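Putative oxidoreductase molybdopterin-binding subunit (Sulfolobus tokodaii, PDB 4ZOH) probably carries the molybdenum and its pterin cytosine dinucleotide cofactor in an oxidoreductase of the xanthine dehydrogenase and aldehyde oxidase family. Local coordinates at residues Ala147-Ser152 with Asp352-Asp357; Asp153-Gln158 with Glu344-Ile349; Val302-Gly307 with Ala334-Gly339; Glu338-Ile343 with Gly674-Thr679; Thr681-Val686 with Thr695-Lys700. One frame throughout, in Å; residues are numbered along the deposited sequence.

Contact 1. Residues Ala147-Ser152 with Asp352-Asp357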
# COMPACT_ATOMS: atom_id res chain seq x y z
N ALA A 147 -51.06 45.06 -4.09
CA ALA A 147 -50.96 44.41 -2.79
C ALA A 147 -51.83 45.14 -1.82
O ALA A 147 -51.87 46.36 -1.86
CB ALA A 147 -49.55 44.45 -2.27
N ASP A 148 -52.45 44.41 -0.89
CA ASP A 148 -53.24 45.08 0.16
C ASP A 148 -52.34 45.50 1.30
O ASP A 148 -52.66 46.40 2.08
CB ASP A 148 -54.45 44.20 0.63
CG ASP A 148 -55.35 43.79 -0.55
OD1 ASP A 148 -55.60 44.66 -1.43
OD2 ASP A 148 -55.77 42.62 -0.63
N LEU A 149 -51.17 44.86 1.36
CA LEU A 149 -50.31 44.86 2.52
C LEU A 149 -48.90 44.42 2.10
O LEU A 149 -48.72 43.57 1.18
CB LEU A 149 -50.87 43.81 3.52
CG LEU A 149 -50.34 43.92 4.95
CD1 LEU A 149 -50.00 45.37 5.27
CD2 LEU A 149 -51.36 43.39 5.94
N THR A 150 -47.92 44.94 2.82
CA THR A 150 -46.57 44.42 2.71
C THR A 150 -45.98 44.18 4.07
O THR A 150 -46.23 44.94 5.03
CB THR A 150 -45.61 45.33 1.86
OG1 THR A 150 -45.30 46.53 2.58
CG2 THR A 150 -46.22 45.63 0.58
N ILE A 151 -45.15 43.14 4.12
CA ILE A 151 -44.49 42.71 5.35
C ILE A 151 -42.99 42.73 5.15
O ILE A 151 -42.53 42.25 4.14
CB ILE A 151 -44.92 41.22 5.76
CG1 ILE A 151 -46.46 40.98 5.69
CG2 ILE A 151 -44.32 40.80 7.12
CD1 ILE A 151 -47.22 41.62 6.81
N SER A 152 -42.24 43.18 6.15
CA SER A 152 -40.77 43.27 6.02
C SER A 152 -40.09 42.68 7.20
O SER A 152 -40.56 42.85 8.30
CB SER A 152 -40.33 44.74 5.92
OG SER A 152 -40.75 45.18 4.67
N ASP A 352 -49.22 33.68 9.32
CA ASP A 352 -49.35 34.17 10.66
C ASP A 352 -49.81 35.61 10.81
O ASP A 352 -50.45 35.96 11.82
CB ASP A 352 -48.02 34.02 11.39
CG ASP A 352 -47.77 32.57 11.88
OD1 ASP A 352 -48.64 31.70 11.61
OD2 ASP A 352 -46.73 32.31 12.56
N GLU A 353 -49.42 36.47 9.86
CA GLU A 353 -49.84 37.87 9.90
C GLU A 353 -51.31 37.99 9.44
O GLU A 353 -52.06 38.72 10.00
CB GLU A 353 -48.89 38.76 9.10
CG GLU A 353 -48.97 40.23 9.46
CD GLU A 353 -48.45 40.53 10.84
OE1 GLU A 353 -47.71 39.66 11.36
OE2 GLU A 353 -48.78 41.60 11.42
N LEU A 354 -51.73 37.21 8.44
CA LEU A 354 -53.08 37.25 7.97
C LEU A 354 -54.05 36.24 8.61
O LEU A 354 -55.14 36.05 8.06
CB LEU A 354 -53.08 37.06 6.46
CG LEU A 354 -52.14 37.93 5.59
CD1 LEU A 354 -52.52 37.68 4.16
CD2 LEU A 354 -52.22 39.42 5.93
N GLY A 355 -53.69 35.56 9.71
CA GLY A 355 -54.49 34.43 10.28
C GLY A 355 -54.93 33.39 9.25
O GLY A 355 -56.05 32.88 9.32
N ILE A 356 -54.09 33.10 8.26
CA ILE A 356 -54.40 32.01 7.33
C ILE A 356 -53.68 30.74 7.87
O ILE A 356 -52.62 30.81 8.54
CB ILE A 356 -54.01 32.30 5.85
CG1 ILE A 356 -54.53 33.68 5.36
CG2 ILE A 356 -54.50 31.20 4.87
CD1 ILE A 356 -55.99 33.98 5.66
N ASP A 357 -54.30 29.61 7.58
CA ASP A 357 -53.73 28.32 7.85
C ASP A 357 -52.47 28.06 7.02
O ASP A 357 -52.49 28.25 5.76
CB ASP A 357 -54.74 27.24 7.50
CG ASP A 357 -54.23 25.88 7.88
OD1 ASP A 357 -54.08 25.65 9.09
OD2 ASP A 357 -53.97 25.10 6.97

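Contact 2. Residues Asp153-Gln158 with Glu344-Ile349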
# COMPACT_ATOMS: atom_id res chain seq x y z
N ASP A 153 -38.96 42.02 6.98
CA ASP A 153 -38.06 41.63 8.06
C ASP A 153 -36.69 41.18 7.48
O ASP A 153 -36.49 41.19 6.28
CB ASP A 153 -38.69 40.47 8.90
CG ASP A 153 -38.33 40.55 10.34
OD1 ASP A 153 -39.19 40.20 11.17
OD2 ASP A 153 -37.23 41.03 10.67
N THR A 154 -35.76 40.85 8.36
CA THR A 154 -34.48 40.30 7.95
C THR A 154 -34.34 38.85 8.49
O THR A 154 -34.41 38.64 9.69
CB THR A 154 -33.36 41.25 8.44
OG1 THR A 154 -33.47 42.45 7.65
CG2 THR A 154 -31.98 40.63 8.28
N LEU A 155 -34.18 37.89 7.59
CA LEU A 155 -34.02 36.48 7.97
C LEU A 155 -32.57 36.08 7.79
O LEU A 155 -31.98 36.38 6.77
CB LEU A 155 -34.89 35.59 7.07
CG LEU A 155 -36.37 35.88 6.95
CD1 LEU A 155 -37.02 34.90 5.98
CD2 LEU A 155 -36.99 35.89 8.35
N ILE A 156 -32.04 35.39 8.79
CA ILE A 156 -30.73 34.87 8.76
C ILE A 156 -30.72 33.32 8.61
O ILE A 156 -31.48 32.59 9.29
CB ILE A 156 -30.01 35.24 10.04
CG1 ILE A 156 -30.01 36.77 10.17
CG2 ILE A 156 -28.63 34.57 10.07
CD1 ILE A 156 -29.06 37.32 11.22
N ASN A 157 -29.83 32.86 7.73
CA ASN A 157 -29.49 31.47 7.58
C ASN A 157 -28.05 31.40 7.95
O ASN A 157 -27.17 31.83 7.18
CB ASN A 157 -29.85 31.06 6.14
CG ASN A 157 -29.80 29.53 5.92
OD1 ASN A 157 -28.70 28.93 5.96
ND2 ASN A 157 -30.98 28.91 5.59
N GLN A 158 -27.79 30.93 9.16
CA GLN A 158 -26.48 31.14 9.77
C GLN A 158 -25.40 30.24 9.16
O GLN A 158 -25.71 29.25 8.47
CB GLN A 158 -26.54 30.91 11.29
CG GLN A 158 -26.47 29.45 11.81
CD GLN A 158 -27.68 28.53 11.53
OE1 GLN A 158 -28.44 28.69 10.57
NE2 GLN A 158 -27.83 27.50 12.36
N GLU A 344 -40.09 29.75 2.42
CA GLU A 344 -40.97 29.00 3.34
C GLU A 344 -41.13 29.70 4.68
O GLU A 344 -42.22 29.65 5.29
CB GLU A 344 -40.54 27.55 3.49
CG GLU A 344 -40.59 26.77 2.22
CD GLU A 344 -42.03 26.68 1.71
OE1 GLU A 344 -42.85 26.08 2.46
OE2 GLU A 344 -42.32 27.26 0.61
N ARG A 345 -40.13 30.43 5.12
CA ARG A 345 -40.35 31.27 6.27
C ARG A 345 -41.30 32.46 5.97
O ARG A 345 -42.24 32.75 6.74
CB ARG A 345 -39.03 31.77 6.78
CG ARG A 345 -38.14 30.67 7.41
CD ARG A 345 -38.76 30.12 8.68
NE ARG A 345 -38.88 31.16 9.69
CZ ARG A 345 -40.02 31.61 10.20
NH1 ARG A 345 -41.19 31.04 9.85
NH2 ARG A 345 -39.98 32.60 11.11
N ILE A 346 -41.06 33.14 4.85
CA ILE A 346 -41.84 34.29 4.44
C ILE A 346 -43.32 33.83 4.38
O ILE A 346 -44.13 34.48 4.98
CB ILE A 346 -41.32 34.86 3.08
CG1 ILE A 346 -40.04 35.71 3.31
CG2 ILE A 346 -42.39 35.72 2.38
CD1 ILE A 346 -39.23 35.86 2.03
N VAL A 347 -43.63 32.72 3.67
CA VAL A 347 -44.96 32.14 3.54
C VAL A 347 -45.63 31.96 4.93
O VAL A 347 -46.83 32.29 5.11
CB VAL A 347 -44.92 30.80 2.80
CG1 VAL A 347 -46.18 29.98 3.06
CG2 VAL A 347 -44.82 31.01 1.30
N ASN A 348 -44.87 31.51 5.93
CA ASN A 348 -45.47 31.34 7.24
C ASN A 348 -45.65 32.65 7.95
O ASN A 348 -46.58 32.82 8.77
CB ASN A 348 -44.71 30.35 8.12
CG ASN A 348 -45.24 28.96 8.04
OD1 ASN A 348 -45.65 28.42 6.97
ND2 ASN A 348 -45.31 28.36 9.22
N ILE A 349 -44.76 33.60 7.64
CA ILE A 349 -44.79 34.87 8.34
C ILE A 349 -46.07 35.56 7.88
O ILE A 349 -46.75 36.17 8.66
CB ILE A 349 -43.52 35.71 8.09
CG1 ILE A 349 -42.40 35.23 9.00
CG2 ILE A 349 -43.80 37.21 8.26
CD1 ILE A 349 -41.07 35.51 8.39

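Contact 3. Residues Val302-Gly307 with Ala334-Gly339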
# COMPACT_ATOMS: atom_id res chain seq x y z
N VAL A 302 -30.74 32.63 -4.78
CA VAL A 302 -31.64 33.63 -5.40
C VAL A 302 -32.61 32.92 -6.32
O VAL A 302 -33.81 33.14 -6.25
CB VAL A 302 -30.95 34.79 -6.19
CG1 VAL A 302 -31.98 35.92 -6.47
CG2 VAL A 302 -29.82 35.39 -5.40
N ARG A 303 -32.11 32.05 -7.18
CA ARG A 303 -33.00 31.55 -8.19
C ARG A 303 -34.13 30.65 -7.63
O ARG A 303 -35.08 30.34 -8.34
CB ARG A 303 -32.23 30.92 -9.34
CG ARG A 303 -31.68 29.52 -9.10
CD ARG A 303 -30.40 29.38 -9.96
NE ARG A 303 -30.83 29.20 -11.34
CZ ARG A 303 -30.91 28.05 -11.99
NH1 ARG A 303 -30.49 26.90 -11.44
NH2 ARG A 303 -31.35 28.06 -13.25
N MET A 304 -34.02 30.22 -6.37
CA MET A 304 -35.01 29.28 -5.83
C MET A 304 -36.00 29.96 -4.89
O MET A 304 -36.96 29.32 -4.48
CB MET A 304 -34.37 28.06 -5.09
CG MET A 304 -33.45 27.25 -5.98
SD MET A 304 -34.20 26.49 -7.41
CE MET A 304 -35.31 25.41 -6.51
N LEU A 305 -35.72 31.21 -4.51
CA LEU A 305 -36.68 32.10 -3.80
C LEU A 305 -38.15 32.09 -4.27
O LEU A 305 -39.01 32.26 -3.46
CB LEU A 305 -36.20 33.55 -3.88
CG LEU A 305 -35.10 33.95 -2.90
CD1 LEU A 305 -34.63 35.38 -3.12
CD2 LEU A 305 -35.53 33.77 -1.47
N PRO A 306 -38.45 31.91 -5.57
CA PRO A 306 -39.89 31.84 -5.81
C PRO A 306 -40.56 30.52 -5.33
O PRO A 306 -41.81 30.42 -5.30
CB PRO A 306 -40.01 31.97 -7.35
CG PRO A 306 -38.69 32.51 -7.83
CD PRO A 306 -37.71 31.87 -6.85
N GLY A 307 -39.75 29.50 -5.04
CA GLY A 307 -40.26 28.25 -4.53
C GLY A 307 -41.28 27.62 -5.47
O GLY A 307 -41.15 27.65 -6.70
N ALA A 334 -26.16 23.34 -1.05
CA ALA A 334 -25.29 24.24 -1.82
C ALA A 334 -26.10 25.46 -2.38
O ALA A 334 -26.26 25.61 -3.63
CB ALA A 334 -24.63 23.45 -2.94
N GLY A 335 -26.68 26.21 -1.47
CA GLY A 335 -27.48 27.40 -1.82
C GLY A 335 -29.00 27.16 -1.87
O GLY A 335 -29.80 28.08 -1.63
N ARG A 336 -29.43 25.96 -2.24
CA ARG A 336 -30.88 25.69 -2.33
C ARG A 336 -31.61 25.70 -0.98
O ARG A 336 -32.74 26.23 -0.91
CB ARG A 336 -31.18 24.47 -3.14
CG ARG A 336 -30.95 24.66 -4.62
CD ARG A 336 -29.64 24.07 -5.11
NE ARG A 336 -29.71 22.63 -5.01
CZ ARG A 336 -28.66 21.80 -5.13
NH1 ARG A 336 -28.86 20.47 -5.00
NH2 ARG A 336 -27.43 22.28 -5.35
N PRO A 337 -30.96 25.20 0.12
CA PRO A 337 -31.60 25.26 1.42
C PRO A 337 -31.91 26.71 1.84
O PRO A 337 -33.01 26.99 2.42
CB PRO A 337 -30.55 24.68 2.37
CG PRO A 337 -29.79 23.76 1.53
CD PRO A 337 -29.73 24.36 0.18
N GLU A 338 -30.94 27.60 1.66
CA GLU A 338 -31.14 29.00 2.05
C GLU A 338 -32.35 29.62 1.32
O GLU A 338 -33.21 30.21 1.94
CB GLU A 338 -29.87 29.80 1.80
CG GLU A 338 -28.66 29.28 2.58
CD GLU A 338 -27.83 28.26 1.78
OE1 GLU A 338 -28.38 27.18 1.40
OE2 GLU A 338 -26.60 28.51 1.56
N GLY A 339 -32.40 29.45 0.02
CA GLY A 339 -33.48 29.99 -0.83
C GLY A 339 -34.88 29.44 -0.47
O GLY A 339 -35.80 30.23 -0.31

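Contact 4. Residues Glu338-Ile343 with Gly674-Thr679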
# COMPACT_ATOMS: atom_id res chain seq x y z
N GLU A 338 -30.94 27.60 1.66
CA GLU A 338 -31.14 29.00 2.05
C GLU A 338 -32.35 29.62 1.32
O GLU A 338 -33.21 30.21 1.94
CB GLU A 338 -29.87 29.80 1.80
CG GLU A 338 -28.66 29.28 2.58
CD GLU A 338 -27.83 28.26 1.78
OE1 GLU A 338 -28.38 27.18 1.40
OE2 GLU A 338 -26.60 28.51 1.56
N GLY A 339 -32.40 29.45 0.02
CA GLY A 339 -33.48 29.99 -0.83
C GLY A 339 -34.88 29.44 -0.47
O GLY A 339 -35.80 30.23 -0.31
N ILE A 340 -35.06 28.10 -0.46
CA ILE A 340 -36.29 27.46 0.07
C ILE A 340 -36.59 27.90 1.53
O ILE A 340 -37.72 28.24 1.84
CB ILE A 340 -36.27 25.92 -0.10
CG1 ILE A 340 -36.14 25.53 -1.57
CG2 ILE A 340 -37.45 25.20 0.63
CD1 ILE A 340 -37.21 26.19 -2.45
N TYR A 341 -35.59 27.96 2.41
CA TYR A 341 -35.79 28.43 3.76
C TYR A 341 -36.40 29.85 3.76
O TYR A 341 -37.37 30.13 4.51
CB TYR A 341 -34.49 28.43 4.52
CG TYR A 341 -34.42 29.26 5.81
CD1 TYR A 341 -34.91 28.78 7.01
CD2 TYR A 341 -33.79 30.54 5.83
CE1 TYR A 341 -34.83 29.55 8.20
CE2 TYR A 341 -33.71 31.30 7.00
CZ TYR A 341 -34.22 30.81 8.20
OH TYR A 341 -34.08 31.57 9.43
N PHE A 342 -35.80 30.76 2.95
CA PHE A 342 -36.32 32.09 2.82
C PHE A 342 -37.78 32.14 2.38
O PHE A 342 -38.58 32.74 3.11
CB PHE A 342 -35.38 33.00 1.97
CG PHE A 342 -34.03 33.30 2.67
CD1 PHE A 342 -33.97 33.64 3.98
CD2 PHE A 342 -32.84 33.21 1.96
CE1 PHE A 342 -32.75 33.92 4.60
CE2 PHE A 342 -31.63 33.50 2.56
CZ PHE A 342 -31.57 33.83 3.88
N ILE A 343 -38.16 31.52 1.25
CA ILE A 343 -39.53 31.58 0.81
C ILE A 343 -40.50 30.88 1.82
O ILE A 343 -41.59 31.40 2.07
CB ILE A 343 -39.75 31.10 -0.65
CG1 ILE A 343 -41.17 31.48 -1.14
CG2 ILE A 343 -39.46 29.60 -0.89
CD1 ILE A 343 -41.48 32.99 -1.07
N GLY A 674 -33.70 16.36 1.74
CA GLY A 674 -33.92 16.34 3.20
C GLY A 674 -33.39 17.53 3.93
O GLY A 674 -34.06 18.05 4.89
N ALA A 675 -32.17 17.96 3.54
CA ALA A 675 -31.55 19.07 4.28
C ALA A 675 -32.28 20.35 3.85
O ALA A 675 -32.41 21.26 4.67
CB ALA A 675 -30.02 19.17 4.05
N ILE A 676 -32.72 20.42 2.58
CA ILE A 676 -33.41 21.63 2.10
C ILE A 676 -34.76 21.80 2.90
O ILE A 676 -34.98 22.83 3.51
CB ILE A 676 -33.69 21.54 0.62
CG1 ILE A 676 -32.38 21.55 -0.19
CG2 ILE A 676 -34.75 22.60 0.14
CD1 ILE A 676 -32.60 21.15 -1.63
N ALA A 677 -35.60 20.76 2.90
CA ALA A 677 -36.92 20.80 3.57
C ALA A 677 -36.94 20.92 5.05
O ALA A 677 -37.79 21.61 5.57
CB ALA A 677 -37.83 19.65 3.10
N ALA A 678 -36.01 20.29 5.78
CA ALA A 678 -36.20 20.12 7.23
C ALA A 678 -36.05 21.39 8.04
O ALA A 678 -36.78 21.59 9.06
CB ALA A 678 -35.31 18.99 7.82
N THR A 679 -35.11 22.26 7.60
CA THR A 679 -34.86 23.48 8.35
C THR A 679 -36.09 24.36 8.48
O THR A 679 -36.52 24.66 9.60
CB THR A 679 -33.66 24.27 7.74
OG1 THR A 679 -32.54 23.39 7.73
CG2 THR A 679 -33.24 25.43 8.62

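Contact 5. Residues Thr681-Val686 with Thr695-Lys700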
# COMPACT_ATOMS: atom_id res chain seq x y z
N THR A 681 -39.17 23.52 7.84
CA THR A 681 -40.23 22.67 8.47
C THR A 681 -40.18 22.79 9.97
O THR A 681 -41.20 23.13 10.63
CB THR A 681 -40.13 21.19 8.09
OG1 THR A 681 -40.29 21.11 6.68
CG2 THR A 681 -41.37 20.36 8.70
N ILE A 682 -38.98 22.62 10.50
CA ILE A 682 -38.75 22.61 11.96
C ILE A 682 -38.92 24.02 12.57
O ILE A 682 -39.50 24.18 13.67
CB ILE A 682 -37.38 21.97 12.34
CG1 ILE A 682 -37.34 20.43 12.02
CG2 ILE A 682 -37.07 22.30 13.78
CD1 ILE A 682 -38.35 19.64 12.82
N ILE A 683 -38.33 25.02 11.89
CA ILE A 683 -38.51 26.38 12.35
C ILE A 683 -40.04 26.77 12.32
O ILE A 683 -40.50 27.41 13.25
CB ILE A 683 -37.65 27.44 11.59
CG1 ILE A 683 -36.12 27.15 11.74
CG2 ILE A 683 -38.03 28.84 12.18
CD1 ILE A 683 -35.62 27.32 13.20
N ASN A 684 -40.76 26.42 11.27
CA ASN A 684 -42.19 26.77 11.22
C ASN A 684 -42.93 26.14 12.41
O ASN A 684 -43.68 26.85 13.12
CB ASN A 684 -42.81 26.39 9.88
CG ASN A 684 -42.36 27.33 8.77
OD1 ASN A 684 -41.64 28.27 9.07
ND2 ASN A 684 -42.75 27.06 7.47
N ALA A 685 -42.62 24.87 12.67
CA ALA A 685 -43.14 24.14 13.85
C ALA A 685 -42.87 24.87 15.12
O ALA A 685 -43.84 25.10 15.88
CB ALA A 685 -42.68 22.69 13.93
N VAL A 686 -41.61 25.25 15.37
CA VAL A 686 -41.27 25.86 16.65
C VAL A 686 -41.98 27.21 16.79
O VAL A 686 -42.32 27.66 17.91
CB VAL A 686 -39.77 26.08 16.82
CG1 VAL A 686 -39.42 26.76 18.16
CG2 VAL A 686 -39.02 24.75 16.82
N THR A 695 -36.31 34.72 13.48
CA THR A 695 -35.60 35.42 12.39
C THR A 695 -34.20 34.85 12.20
O THR A 695 -33.57 35.09 11.18
CB THR A 695 -35.46 36.97 12.64
OG1 THR A 695 -34.88 37.18 13.92
CG2 THR A 695 -36.80 37.70 12.58
N LYS A 696 -33.71 34.10 13.18
CA LYS A 696 -32.36 33.54 13.10
C LYS A 696 -32.26 32.11 13.66
O LYS A 696 -33.11 31.72 14.45
CB LYS A 696 -31.38 34.47 13.80
CG LYS A 696 -31.71 34.76 15.24
CD LYS A 696 -30.44 35.01 16.08
CE LYS A 696 -30.30 36.44 16.56
NZ LYS A 696 -31.30 36.81 17.60
N MET A 697 -31.21 31.38 13.29
CA MET A 697 -30.97 30.03 13.79
C MET A 697 -29.51 29.89 14.29
O MET A 697 -28.68 30.68 13.89
CB MET A 697 -31.17 29.05 12.66
CG MET A 697 -32.52 29.05 12.05
SD MET A 697 -32.73 27.95 10.66
CE MET A 697 -31.73 28.67 9.29
N PRO A 698 -29.14 28.88 15.09
CA PRO A 698 -30.07 27.90 15.69
C PRO A 698 -31.07 28.64 16.67
O PRO A 698 -30.74 29.71 17.22
CB PRO A 698 -29.09 26.98 16.49
CG PRO A 698 -28.07 27.97 17.02
CD PRO A 698 -27.87 28.93 15.86
N VAL A 699 -32.23 28.05 16.94
CA VAL A 699 -33.09 28.60 17.98
C VAL A 699 -32.42 28.32 19.31
O VAL A 699 -32.22 27.18 19.70
CB VAL A 699 -34.51 27.99 17.89
CG1 VAL A 699 -35.51 28.90 18.54
CG2 VAL A 699 -34.96 27.91 16.46
N LYS A 700 -32.05 29.35 20.03
CA LYS A 700 -31.44 29.07 21.34
C LYS A 700 -32.50 28.76 22.44
O LYS A 700 -33.60 29.32 22.43
CB LYS A 700 -30.61 30.27 21.79
CG LYS A 700 -29.32 30.56 20.98
CD LYS A 700 -28.69 31.85 21.56
CE LYS A 700 -27.18 31.83 21.67
NZ LYS A 700 -26.67 32.90 20.78

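Contact 1. Residues Ala147-Ser152 with Asp352-Asp357
Ile151, on the edge strand 149-161, meets Glu353, in the last turn of helix 336-353, through carbon alone. The delta methyl of Ile151 lies across the aliphatic stem of the glutamate, with CD1 of Ile151 3.5 Å from CG of Glu353 and 4.0 Å from its CB. Glu353 can offer this stem because its CG swings to the side of the carbonyl carbon, opposite the backbone N (chi1 -161°), and the chain then bends at chi2 (69°). This keeps the carboxylate off the isoleucine; OE1 makes only a long, weak ion pair with Arg693, a residue that the Ile151 side chain also touches. One residue further along, where the helical backbone angles end, Leu354 meets Leu149. The two side chains run in opposite directions and touch through one methyl each, 4.1 Å between Leu149 CD2 and Leu354 CD2. Leu149 belongs to a classic beta bulge, sharing Val266 of the adjacent strand with Asp148. No hydrogen bond joins the two segments and little surface is buried, so strand and helix end are held here by dispersion and the hydrophobic effect, while the carboxylate of Glu353, an exposed residue, takes no part.

Contact 2. Residues Asp153-Gln158 with Glu344-Ile349
Strand 153-158 and helix 344-349 run roughly antiparallel, with 142° between their directions and 10.6 Å between their axes at closest approach. The nearest alpha carbons belong to Leu155 and Arg345, and at such a spacing a side chain must fill the gap. Leu155 does so with both branches. Its CD1 methyl rests 3.8 Å from CB of Arg345 and also reaches CG1 of Ile346, 4.1 Å from Leu155 CD1. The other branch goes up the helix: Leu155 CD2 lies 4.1 Å from Ile349 CD1, the two chains passing in opposite directions. One leucine is thus seated among three helical residues, positions 345, 346 and 349, which are spaced to lie on one face of the helix. Arg345 contributes only the root of its chain. Bends at chi2 (-67°) and chi3 (-62°) carry the guanidinium elsewhere, to a salt bridge with Glu687 and hydrogen bonds to Ile694 O and Asn684 OD1, so that its charge is answered without involving the strand. On the strand, one of the two outermost strands of a five-stranded mixed sheet, Leu155 and Asp153 pair through the backbone with strand 254-266, while Ile156 bonds on the other side to Thr695. The helix also meets helix 673-688, where Arg345 touches Ile683 and Asn348 touches Asn684.

Contact 3. Residues Val302-Gly307 with Ala334-Gly339
Met304 and Leu305, where helix 288-304 gives way to a turn, pack against the first turn of helix 336-353, a helix-end to helix-start junction within the molybdopterin-binding fold. A type I beta turn runs from Met304 to Gly307 and is closed by a 2.9 Å bond from Gly307 N to Met304 O; Gly335 stands at the N-cap position of the second helix. The close part of the junction is centred on Gly339. Having no side chain, this residue lets the two backbones approach until the alpha carbons of Leu305 and Gly339 are 4.8 Å apart, and it has the most surface buried of any residue here. No hydrogen bond crosses: the carbonyl oxygens Met304 O and Gly339 O merely pass at 4.4 Å. The contact is thinner towards Arg336. There Met304 and Arg336 lie side by side and point the same way, and the arginine gives only its aliphatic stem, with CG of Met304 3.8 Å from CG of Arg336. Beyond that point the arginine bends at chi2 (101°) and chi3 (67°), and its guanidinium makes salt bridges with Glu672 and Glu413. This side lies near the cofactor: the Arg336 side chain comes to about 6 Å from the bound pterin cytosine dinucleotide, close to a pentaethylene glycol that probably came from the crystallisation liquor. At the close-packed end, by contrast, a methyl sits on a carbonyl, Leu305 CD2 lying 3.7 Å from Gly339 O.

Contact 4. Residues Glu338-Ile343 with Gly674-Thr679
Ile340 and Ile676 make the closest approach between residues 338-343 and 674-679. A single methyl does the work: CG2 of Ile676 settles where Ile340 branches, 3.7 Å from CB of Ile340, and nearly as close to both CG1 and CG2. One carbon touching three in this way makes a compact, purely apolar join. About a turn further along helix 673-688, Thr679 turns its methyl to the Tyr341 ring, CG2 of Thr679 lying 4.1 Å from CD1 of Tyr341 in an oblique approach. The threonine is oriented for this: with OG1 beside its backbone N (chi1 -57°), CG2 lies on the side of the carbonyl carbon, and the hydroxyl is bonded to Gly614 O of helix 600-619. Tyr341 is placed in turn by chi1 of 162°, which sets the ring beside its own carbonyl carbon, with Glu338 O in the ring plane at its edge. Its OH reaches Ile156 O on strand 149-161 in a weak hydrogen bond. All four touching residues are buried. Tyr411 of strand 405-412 lies against both isoleucines, and the Ile676 side chain is about 10 Å from the molybdenum atom, so the join lies near the metal centre without touching it. The paired helices thus lie among strand 149-161, which Tyr341 meets through Asn157, strand 405-412, and helix 600-619, which supplies Ile611 and Gln617 next to Ala678 and Thr679.

Contact 5. Residues Thr681-Val686 with Thr695-Lys700
Thr681 OG1 is gripped by two groups, Ala677 O one turn back in its own helix and Ser409 OG on strand 405-412, which ties helix 673-688 down on the side away from the loop 695-700. Towards the loop the helix presents Ile683 and Val686, three residues apart and therefore on much the same face. Ile683 is the centre. CG1 stands beside the backbone N (chi1 -61°), and the turn at chi2 (-66°) then sends CD1 to two loop side chains. Met697 crosses it with its sulfur, SD of Met697 being 3.6 Å from CG1 of Ile683, and the adjoining CG of Met697 is 3.7 Å from Ile683 CD1. Val699 approaches from further along the loop and passes Ile683 in the opposite sense. Val699 CG2 lies 3.4 Å from Ile683 CD1, tighter than an ordinary methyl-methyl contact. Val686 adds only a light touch, at 4.5 Å between Val686 CG1 and Val699 CG1. The loop achieves this with alternating directions: Met697 and Val699 turn to the helix while Pro698 between them, reached by a cis peptide bond, turns away, against Gln158 and Phe624. Backbone bonds of Thr695 with Ile156 and of Val699 with Ala618 fix the loop at two points. Between the segments themselves there is no polar link, so the packing of four buried apolar side chains, with one thioether among them, joins the loop to the helix.

How the contacts relate
From the N terminus, contact 1 closes a loop of about 200 residues between the start of strand 149-161 and the end of helix 336-353. Contact 2 lies within that loop, bringing the same two elements together further along the strand; the two touch through Ile151 and Ile349. Contact 3, enclosed by both, joins helix 288-304 to the start of helix 336-353. Contact 4 shares Glu338 and Gly339 with contact 3 but crosses contacts 1 and 2, since its second segment is on the C-terminal helix 673-688. Contact 5 follows in series, folding the chain after that helix back onto it, and Met697 joins it to contact 4 at Tyr341 and Thr679.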